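Local coordinates for protein transcription factor SPN1 (Saccharomyces cerevisiae, PDB 3NFQ) that takes part in regulating RNA polymerase II transcription and may act both in recruiting TATA-binding protein and in steps after its recruitment, at residues Asp23-Ala28 and Arg82-Pro87; Thr71-Asn76 and Thr113-Glu118. All blocks are in the same frame, centred on the assembly; numbering follows the deposited sequence.

Contact 1: residues Asp23-Ala28 and Arg82-Pro87; sequences DEMNIA and RIWLEP
A Met-aromatic contact in the buried core of this all-helical domain joins M25 of the long helix 10-42 to W84 near the end of helix 77-85. M25 is selenomethionine here. Its methyl carbon CE sits over one face of the indole, 3.6 Å from the centroid of the six-membered ring and 17° off the ring normal, a CH-pi contact. The bend at chi3 (77°) turns CE onto the ring, while SE stays farther off and oblique, 5.1 Å from the same centroid. The same residue also holds the indole by its edge. W84 NE1 donates to the backbone O of M25 at 2.9 Å, nearly straight at 173°. The oxygen lies in the indole plane, but the donor stands above the carbonyl plane. Face and edge together should fix the rotation of the ring, and the bond satisfies the indole N-H inside the core. L102 of helix 96-107 and K52 of helix 51-63 also touch W84. A28 adds a lighter apolar contact, with CB 4.3 Å from W84 CZ2. Nearer the surface, N26 and I83 cross at about a right angle, and N26 ND2 lies 3.6 Å from I83 CD1.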
loop_
_atom_site.group_PDB
_atom_site.type_symbol
_atom_site.label_atom_id
_atom_site.label_comp_id
_atom_site.label_asym_id
_atom_site.label_seq_id
_atom_site.Cartn_x
_atom_site.Cartn_y
_atom_site.Cartn_z
ATOM N N ASP A 23 -0.678 7.828 9.271
ATOM C CA ASP A 23 -1.691 8.896 9.187
ATOM C C ASP A 23 -1.601 9.719 7.937
ATOM O O ASP A 23 -2.609 10.033 7.336
ATOM C CB ASP A 23 -1.579 9.887 10.381
ATOM C CG ASP A 23 -1.853 9.238 11.760
ATOM O OD1 ASP A 23 -2.562 8.208 11.847
ATOM O OD2 ASP A 23 -1.367 9.827 12.787
ATOM N N GLU A 24 -0.399 10.145 7.545
ATOM C CA GLU A 24 -0.299 10.899 6.325
ATOM C C GLU A 24 -0.790 10.119 5.111
ATOM O O GLU A 24 -1.333 10.715 4.179
ATOM C CB GLU A 24 1.147 11.273 6.024
ATOM C CG GLU A 24 1.785 12.246 7.045
ATOM C CD GLU A 24 1.332 13.693 6.829
ATOM O OE1 GLU A 24 1.037 14.046 5.661
ATOM O OE2 GLU A 24 1.272 14.473 7.822
HETATM N N MSE A 25 -0.489 8.816 5.073
HETATM C CA MSE A 25 -0.940 8.009 3.925
HETATM C C MSE A 25 -2.436 7.946 3.898
HETATM O O MSE A 25 -3.062 8.014 2.822
HETATM C CB MSE A 25 -0.314 6.597 4.011
HETATM C CG MSE A 25 1.133 6.649 3.715
HETATM SE SE MSE A 25 1.815 4.741 3.741
HETATM C CE MSE A 25 1.099 4.233 1.956
ATOM N N ASN A 26 -3.048 7.768 5.076
ATOM C CA ASN A 26 -4.513 7.689 5.102
ATOM C C ASN A 26 -5.158 9.014 4.714
ATOM O O ASN A 26 -6.174 9.024 4.036
ATOM C CB ASN A 26 -5.061 7.281 6.501
ATOM C CG ASN A 26 -4.600 5.929 6.938
ATOM O OD1 ASN A 26 -4.628 5.596 8.157
ATOM N ND2 ASN A 26 -4.151 5.121 5.977
ATOM N N ILE A 27 -4.574 10.119 5.169
ATOM C CA ILE A 27 -5.118 11.451 4.822
ATOM C C ILE A 27 -4.990 11.648 3.324
ATOM O O ILE A 27 -5.898 12.092 2.650
ATOM C CB ILE A 27 -4.349 12.574 5.556
ATOM C CG1 ILE A 27 -4.746 12.584 7.033
ATOM C CG2 ILE A 27 -4.635 13.942 4.867
ATOM C CD1 ILE A 27 -3.705 13.264 7.979
ATOM N N ALA A 28 -3.854 11.285 2.758
ATOM C CA ALA A 28 -3.728 11.425 1.292
ATOM C C ALA A 28 -4.726 10.593 0.518
ATOM O O ALA A 28 -5.303 11.035 -0.494
ATOM C CB ALA A 28 -2.310 11.088 0.857
ATOM N N ARG A 82 -2.154 -1.131 2.136
ATOM C CA ARG A 82 -3.279 -1.818 1.601
ATOM C C ARG A 82 -4.349 -0.863 1.150
ATOM O O ARG A 82 -4.994 -1.091 0.122
ATOM C CB ARG A 82 -3.848 -2.696 2.719
ATOM C CG ARG A 82 -5.104 -3.391 2.330
ATOM C CD ARG A 82 -5.900 -3.502 3.615
ATOM N NE ARG A 82 -6.974 -2.596 3.585
ATOM C CZ ARG A 82 -7.695 -2.128 4.602
ATOM N NH1 ARG A 82 -7.491 -2.389 5.893
ATOM N NH2 ARG A 82 -8.667 -1.315 4.252
ATOM N N ILE A 83 -4.577 0.203 1.919
ATOM C CA ILE A 83 -5.607 1.199 1.496
ATOM C C ILE A 83 -5.244 1.868 0.149
ATOM O O ILE A 83 -6.106 2.117 -0.703
ATOM C CB ILE A 83 -5.768 2.282 2.593
ATOM C CG1 ILE A 83 -6.566 1.675 3.744
ATOM C CG2 ILE A 83 -6.593 3.502 2.092
ATOM C CD1 ILE A 83 -6.409 2.504 5.057
ATOM N N TRP A 84 -3.959 2.187 -0.044
ATOM C CA TRP A 84 -3.547 2.677 -1.363
ATOM C C TRP A 84 -3.792 1.695 -2.511
ATOM O O TRP A 84 -4.172 2.110 -3.595
ATOM C CB TRP A 84 -2.075 3.131 -1.351
ATOM C CG TRP A 84 -1.870 4.408 -0.650
ATOM C CD1 TRP A 84 -2.651 4.957 0.327
ATOM C CD2 TRP A 84 -0.782 5.296 -0.844
ATOM N NE1 TRP A 84 -2.091 6.127 0.774
ATOM C CE2 TRP A 84 -0.958 6.373 0.051
ATOM C CE3 TRP A 84 0.318 5.305 -1.705
ATOM C CZ2 TRP A 84 -0.101 7.428 0.112
ATOM C CZ3 TRP A 84 1.215 6.368 -1.627
ATOM C CH2 TRP A 84 1.007 7.412 -0.735
ATOM N N LEU A 85 -3.634 0.390 -2.274
ATOM C CA LEU A 85 -3.695 -0.602 -3.361
ATOM C C LEU A 85 -5.121 -1.054 -3.618
ATOM O O LEU A 85 -5.440 -1.516 -4.711
ATOM C CB LEU A 85 -2.857 -1.826 -2.937
ATOM C CG LEU A 85 -1.320 -1.600 -3.046
ATOM C CD1 LEU A 85 -0.557 -2.773 -2.439
ATOM C CD2 LEU A 85 -0.943 -1.365 -4.502
ATOM N N GLU A 86 -5.960 -0.975 -2.599
ATOM C CA GLU A 86 -7.255 -1.650 -2.714
ATOM C C GLU A 86 -8.147 -1.054 -3.781
ATOM O O GLU A 86 -8.134 0.171 -4.036
ATOM C CB GLU A 86 -7.978 -1.697 -1.340
ATOM C CG GLU A 86 -8.724 -0.485 -0.963
ATOM C CD GLU A 86 -9.131 -0.451 0.533
ATOM O OE1 GLU A 86 -9.119 -1.502 1.180
ATOM O OE2 GLU A 86 -9.469 0.639 1.046
ATOM N N PRO A 87 -8.947 -1.918 -4.427
ATOM C CA PRO A 87 -9.834 -1.445 -5.462
ATOM C C PRO A 87 -10.963 -0.659 -4.868
ATOM O O PRO A 87 -11.392 -0.919 -3.730
ATOM C CB PRO A 87 -10.386 -2.738 -6.114
ATOM C CG PRO A 87 -10.145 -3.781 -5.141
ATOM C CD PRO A 87 -8.956 -3.388 -4.297
#

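Contact 2: residues Thr71-Asn76 and Thr113-Glu118; sequences TILDNN and TEHLKE
L73 lies across the imidazole of H115, with the two side chains at about a right angle. L73 CD2 stands over one ring face, 4.0 Å from the ring centroid and 9° off the normal, a CH-pi contact. Within this pair the closest approach is L73 CB to H115 CE1, 3.7 Å. E114 CG covers the opposite face, 4.1 Å above the ring plane, so the imidazole is sandwiched between two aliphatic groups. The contact buries H115 ND1, which has no partner in the model. Beside this pair, N76 and E118 run antiparallel alongside one another, amide stacked on carboxylate with the planes 24° apart. N76 OD1 is 3.7 Å from E118 CG. It is also 3.4 Å from the backbone O of E118; both are acceptors, so this is not a hydrogen bond. A trans chi1 (173°) swings the E118 chain away from its own N, and the extended remainder runs alongside the amide. This is helix-end packing in the TFIIS N-terminal-like helical fold: the end of helix 69-74 and the turn after it meet the short helix 113-119. N76 takes a left-handed helical backbone conformation in that turn, just before helix 77-85. Farther out, L78 touches both L73 and H115, and P110 packs on L73.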
loop_
_atom_site.group_PDB
_atom_site.type_symbol
_atom_site.label_atom_id
_atom_site.label_comp_id
_atom_site.label_asym_id
_atom_site.label_seq_id
_atom_site.Cartn_x
_atom_site.Cartn_y
_atom_site.Cartn_z
ATOM N N THR A 71 9.768 -1.845 12.720
ATOM C CA THR A 71 8.841 -0.771 13.095
ATOM C C THR A 71 7.623 -0.698 12.151
ATOM O O THR A 71 6.486 -0.509 12.600
ATOM C CB THR A 71 9.485 0.625 13.029
ATOM O OG1 THR A 71 10.805 0.610 13.620
ATOM C CG2 THR A 71 8.589 1.629 13.748
ATOM N N ILE A 72 7.901 -0.821 10.849
ATOM C CA ILE A 72 6.857 -0.858 9.794
ATOM C C ILE A 72 5.912 -1.987 10.108
ATOM O O ILE A 72 4.691 -1.783 10.167
ATOM C CB ILE A 72 7.504 -1.093 8.398
ATOM C CG1 ILE A 72 8.215 0.173 7.996
ATOM C CG2 ILE A 72 6.445 -1.510 7.326
ATOM C CD1 ILE A 72 9.326 -0.012 6.925
ATOM N N LEU A 73 6.459 -3.170 10.328
ATOM C CA LEU A 73 5.587 -4.343 10.547
ATOM C C LEU A 73 4.872 -4.290 11.891
ATOM O O LEU A 73 3.687 -4.648 12.005
ATOM C CB LEU A 73 6.389 -5.657 10.403
ATOM C CG LEU A 73 6.851 -5.943 8.972
ATOM C CD1 LEU A 73 7.788 -7.140 8.923
ATOM C CD2 LEU A 73 5.704 -6.185 7.996
ATOM N N ASP A 74 5.578 -3.871 12.930
ATOM C CA ASP A 74 4.965 -3.812 14.270
ATOM C C ASP A 74 3.872 -2.763 14.404
ATOM O O ASP A 74 2.945 -2.968 15.176
ATOM C CB ASP A 74 6.023 -3.592 15.341
ATOM C CG ASP A 74 6.916 -4.802 15.539
ATOM O OD1 ASP A 74 6.547 -5.937 15.142
ATOM O OD2 ASP A 74 8.019 -4.600 16.082
ATOM N N ASN A 75 3.955 -1.653 13.667
ATOM C CA ASN A 75 2.933 -0.590 13.732
ATOM C C ASN A 75 1.824 -0.627 12.672
ATOM O O ASN A 75 1.125 0.367 12.488
ATOM C CB ASN A 75 3.623 0.758 13.724
ATOM C CG ASN A 75 4.462 0.946 14.968
ATOM O OD1 ASN A 75 5.680 0.731 14.956
ATOM N ND2 ASN A 75 3.794 1.215 16.071
ATOM N N ASN A 76 1.703 -1.752 11.962
ATOM C CA ASN A 76 0.649 -1.974 10.985
ATOM C C ASN A 76 0.630 -0.900 9.899
ATOM O O ASN A 76 -0.434 -0.513 9.412
ATOM C CB ASN A 76 -0.722 -2.044 11.701
ATOM C CG ASN A 76 -1.796 -2.778 10.895
ATOM O OD1 ASN A 76 -2.996 -2.658 11.194
ATOM N ND2 ASN A 76 -1.385 -3.557 9.908
ATOM N N THR A 113 2.028 -14.103 7.633
ATOM C CA THR A 113 0.591 -14.240 7.634
ATOM C C THR A 113 -0.079 -13.284 8.645
ATOM O O THR A 113 -1.084 -12.673 8.329
ATOM C CB THR A 113 0.175 -15.713 7.859
ATOM O OG1 THR A 113 0.545 -16.495 6.706
ATOM C CG2 THR A 113 -1.347 -15.826 8.053
ATOM N N GLU A 114 0.489 -13.126 9.831
ATOM C CA GLU A 114 -0.157 -12.272 10.836
ATOM C C GLU A 114 -0.280 -10.804 10.402
ATOM O O GLU A 114 -1.270 -10.125 10.725
ATOM C CB GLU A 114 0.527 -12.358 12.202
ATOM C CG GLU A 114 2.011 -12.079 12.207
ATOM C CD GLU A 114 2.874 -13.358 12.117
ATOM O OE1 GLU A 114 2.409 -14.393 11.521
ATOM O OE2 GLU A 114 4.025 -13.302 12.647
ATOM N N HIS A 115 0.731 -10.311 9.689
ATOM C CA HIS A 115 0.660 -8.952 9.147
ATOM C C HIS A 115 -0.381 -8.825 8.067
ATOM O O HIS A 115 -1.065 -7.814 8.017
ATOM C CB HIS A 115 1.998 -8.513 8.607
ATOM C CG HIS A 115 3.150 -8.861 9.492
ATOM N ND1 HIS A 115 3.374 -8.251 10.712
ATOM C CD2 HIS A 115 4.171 -9.728 9.312
ATOM C CE1 HIS A 115 4.476 -8.741 11.249
ATOM N NE2 HIS A 115 4.983 -9.632 10.416
ATOM N N LEU A 116 -0.488 -9.819 7.189
ATOM C CA LEU A 116 -1.531 -9.806 6.152
ATOM C C LEU A 116 -2.940 -9.738 6.766
ATOM O O LEU A 116 -3.831 -9.064 6.243
ATOM C CB LEU A 116 -1.420 -11.043 5.256
ATOM C CG LEU A 116 -0.103 -11.131 4.488
ATOM C CD1 LEU A 116 0.048 -12.481 3.791
ATOM C CD2 LEU A 116 -0.030 -10.007 3.503
ATOM N N LYS A 117 -3.137 -10.480 7.848
ATOM C CA LYS A 117 -4.437 -10.538 8.505
ATOM C C LYS A 117 -4.755 -9.204 9.134
ATOM O O LYS A 117 -5.836 -8.667 8.951
ATOM C CB LYS A 117 -4.446 -11.609 9.596
ATOM C CG LYS A 117 -4.408 -13.033 9.061
ATOM C CD LYS A 117 -5.664 -13.402 8.293
ATOM C CE LYS A 117 -5.720 -14.912 8.045
ATOM N NZ LYS A 117 -6.720 -15.177 6.944
ATOM N N GLU A 118 -3.784 -8.636 9.812
ATOM C CA GLU A 118 -4.003 -7.463 10.610
ATOM C C GLU A 118 -4.181 -6.198 9.722
ATOM O O GLU A 118 -4.924 -5.258 10.042
ATOM C CB GLU A 118 -2.773 -7.373 11.494
ATOM C CG GLU A 118 -2.636 -6.161 12.341
ATOM C CD GLU A 118 -1.266 -6.129 12.978
ATOM O OE1 GLU A 118 -0.421 -6.990 12.579
ATOM O OE2 GLU A 118 -1.030 -5.249 13.855
#

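The centres of contacts 1 and 2 lie about 15 Å apart, and their nearest atoms are about 6 Å apart without touching. Along the chain their segments alternate: 23-28, 71-76, 82-87, then 113-118. The two paths therefore cross. Helices 69-74 and 77-85 are consecutive, and each supplies one segment. Contact 1 ties helix 77-85 back to the long N-terminal helix 10-42. Contact 2 joins helix 69-74 forward to helix 113-119. The centre of contact 1 is about 7 Å from the centre of the chain, that of contact 2 about 12 Å. Through the consecutive helices 69-74 and 77-85 the two contacts link the long helix 10-42 to helix 113-119 in the conserved central domain of SPN1.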